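Local coordinates for uncharacterized protein (Nitrosomonas europaea, PDB 6M0Q) that is of unknown function but forms a complex with hydroxylamine oxidoreductase, probably as a small accessory subunit of this ammonia-oxidiser's enzyme, at residues 48-54 / 65-70. Numbering follows the deposited sequence.
Sequences KPTDVVK and VRVKCG
Two strands pair here: 52-54, part of an outer strand (52-55) of this chain's three-stranded antiparallel sheet, and 65-68, the end of its central strand (63-68), which runs straight into helix 69-83. Their axes approach to 4.5 Å at 144°, with register Val52-Lys68, Val53-Val67 and Lys54-Arg66. Val53 and Val67 form the hydrogen-bonded pair (Val53 N to Val67 O 2.9 Å, Val67 N to Val53 O 2.7 Å). Backbone hydrogen bonds continue past the strands to the first turn of the helix: Cys69 N donates to Asp51 O (2.9 Å) and Gly70 N to Pro49 O (2.8 Å). A type I turn, Lys48 to Asp51, presents these carbonyls; Lys48 N donates to Asp51 OD1 (2.9 Å). Val52, Lys54, Arg66 and Lys68 share one face. Lys54 CE covers the Arg66 guanidinium, 3.7 Å from Arg66 NH1; Arg66 NH2 bonds Ile64 O, and Lys54 NZ salt-bridges an acidic side chain of the hydroxylamine oxidoreductase chain. Val53 and Val67 occupy the other, against helix 35-43. Cys69, chi1 m, is disulfide-bonded to Cys44; its SG lies 3.9 Å from Val53 CG1.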
loop_
_atom_site.group_PDB
_atom_site.type_symbol
_atom_site.label_atom_id
_atom_site.label_comp_id
_atom_site.label_asym_id
_atom_site.label_seq_id
_atom_site.Cartn_x
_atom_site.Cartn_y
_atom_site.Cartn_z
ATOM N N LYS B 48 -37.936 -17.968 -19.259
ATOM C CA LYS B 48 -39.278 -17.699 -19.727
ATOM C C LYS B 48 -39.781 -16.388 -19.123
ATOM O O LYS B 48 -39.299 -15.952 -18.075
ATOM C CB LYS B 48 -40.200 -18.861 -19.360
ATOM C CG LYS B 48 -39.894 -20.124 -20.155
ATOM C CD LYS B 48 -40.890 -21.246 -19.846
ATOM C CE LYS B 48 -40.679 -22.459 -20.766
ATOM N NZ LYS B 48 -40.876 -22.179 -22.242
ATOM N N PRO B 49 -40.736 -15.724 -19.780
ATOM C CA PRO B 49 -41.290 -14.495 -19.191
ATOM C C PRO B 49 -41.992 -14.741 -17.872
ATOM O O PRO B 49 -42.150 -13.801 -17.085
ATOM C CB PRO B 49 -42.264 -13.989 -20.262
ATOM C CG PRO B 49 -41.840 -14.671 -21.520
ATOM C CD PRO B 49 -41.319 -16.007 -21.102
ATOM N N THR B 50 -42.411 -15.973 -17.595
ATOM C CA THR B 50 -43.066 -16.259 -16.329
ATOM C C THR B 50 -42.092 -16.634 -15.224
ATOM O O THR B 50 -42.495 -16.653 -14.060
ATOM C CB THR B 50 -44.097 -17.385 -16.507
ATOM O OG1 THR B 50 -43.467 -18.510 -17.135
ATOM C CG2 THR B 50 -45.252 -16.900 -17.365
ATOM N N ASP B 51 -40.834 -16.930 -15.552
ATOM C CA ASP B 51 -39.862 -17.298 -14.525
ATOM C C ASP B 51 -39.609 -16.158 -13.549
ATOM O O ASP B 51 -39.727 -14.976 -13.877
ATOM C CB ASP B 51 -38.539 -17.733 -15.149
ATOM C CG ASP B 51 -38.616 -19.122 -15.721
ATOM O OD1 ASP B 51 -37.930 -19.388 -16.733
ATOM O OD2 ASP B 51 -39.401 -19.931 -15.165
ATOM N N VAL B 52 -39.254 -16.526 -12.329
ATOM C CA VAL B 52 -39.003 -15.563 -11.266
ATOM C C VAL B 52 -37.570 -15.768 -10.793
ATOM O O VAL B 52 -37.144 -16.908 -10.571
ATOM C CB VAL B 52 -40.026 -15.723 -10.124
ATOM C CG1 VAL B 52 -39.689 -14.828 -8.956
ATOM C CG2 VAL B 52 -41.466 -15.450 -10.657
ATOM N N VAL B 53 -36.813 -14.673 -10.691
ATOM C CA VAL B 53 -35.444 -14.734 -10.206
ATOM C C VAL B 53 -35.300 -13.805 -9.014
ATOM O O VAL B 53 -36.111 -12.905 -8.780
ATOM C CB VAL B 53 -34.405 -14.366 -11.291
ATOM C CG1 VAL B 53 -34.492 -15.323 -12.480
ATOM C CG2 VAL B 53 -34.593 -12.913 -11.723
ATOM N N LYS B 54 -34.253 -14.047 -8.244
ATOM C CA LYS B 54 -33.902 -13.132 -7.177
ATOM C C LYS B 54 -33.257 -11.882 -7.761
ATOM O O LYS B 54 -32.501 -11.946 -8.744
ATOM C CB LYS B 54 -32.942 -13.787 -6.198
ATOM C CG LYS B 54 -33.552 -14.863 -5.366
ATOM C CD LYS B 54 -32.538 -15.236 -4.338
ATOM C CE LYS B 54 -32.569 -16.680 -4.045
ATOM N NZ LYS B 54 -31.364 -17.094 -3.284
ATOM N N VAL B 65 -35.657 -9.309 -2.992
ATOM C CA VAL B 65 -36.793 -9.106 -3.874
ATOM C C VAL B 65 -36.767 -10.137 -4.988
ATOM O O VAL B 65 -35.706 -10.504 -5.510
ATOM C CB VAL B 65 -36.765 -7.672 -4.429
ATOM C CG1 VAL B 65 -37.782 -7.490 -5.577
ATOM C CG2 VAL B 65 -37.038 -6.703 -3.309
ATOM N N ARG B 66 -37.944 -10.625 -5.341
ATOM C CA ARG B 66 -38.103 -11.508 -6.476
ATOM C C ARG B 66 -38.602 -10.689 -7.657
ATOM O O ARG B 66 -39.428 -9.780 -7.505
ATOM C CB ARG B 66 -39.067 -12.657 -6.144
ATOM C CG ARG B 66 -38.369 -13.956 -5.649
ATOM C CD ARG B 66 -37.559 -13.761 -4.336
ATOM N NE ARG B 66 -37.006 -15.026 -3.833
ATOM C CZ ARG B 66 -36.290 -15.162 -2.718
ATOM N NH1 ARG B 66 -35.840 -16.365 -2.351
ATOM N NH2 ARG B 66 -36.013 -14.099 -1.970
ATOM N N VAL B 67 -38.073 -10.995 -8.830
ATOM C CA VAL B 67 -38.359 -10.248 -10.043
ATOM C C VAL B 67 -38.948 -11.216 -11.053
ATOM O O VAL B 67 -38.423 -12.322 -11.226
ATOM C CB VAL B 67 -37.082 -9.581 -10.581
ATOM C CG1 VAL B 67 -37.298 -9.034 -11.974
ATOM C CG2 VAL B 67 -36.645 -8.480 -9.611
ATOM N N LYS B 68 -40.036 -10.812 -11.710
ATOM C CA LYS B 68 -40.600 -11.618 -12.783
ATOM C C LYS B 68 -39.920 -11.231 -14.091
ATOM O O LYS B 68 -39.903 -10.050 -14.463
ATOM C CB LYS B 68 -42.115 -11.440 -12.900
ATOM C CG LYS B 68 -42.729 -12.369 -13.967
ATOM C CD LYS B 68 -44.261 -12.314 -14.021
ATOM C CE LYS B 68 -44.745 -11.146 -14.892
ATOM N NZ LYS B 68 -46.220 -11.180 -15.138
ATOM N N CYS B 69 -39.377 -12.233 -14.789
ATOM C CA CYS B 69 -38.551 -11.956 -15.958
ATOM C C CYS B 69 -39.321 -11.232 -17.048
ATOM O O CYS B 69 -38.737 -10.419 -17.770
ATOM C CB CYS B 69 -37.951 -13.248 -16.492
ATOM S SG CYS B 69 -36.628 -13.809 -15.402
ATOM N N GLY B 70 -40.620 -11.507 -17.182
ATOM C CA GLY B 70 -41.428 -10.777 -18.146
ATOM C C GLY B 70 -41.402 -9.279 -17.912
ATOM O O GLY B 70 -41.304 -8.498 -18.860
#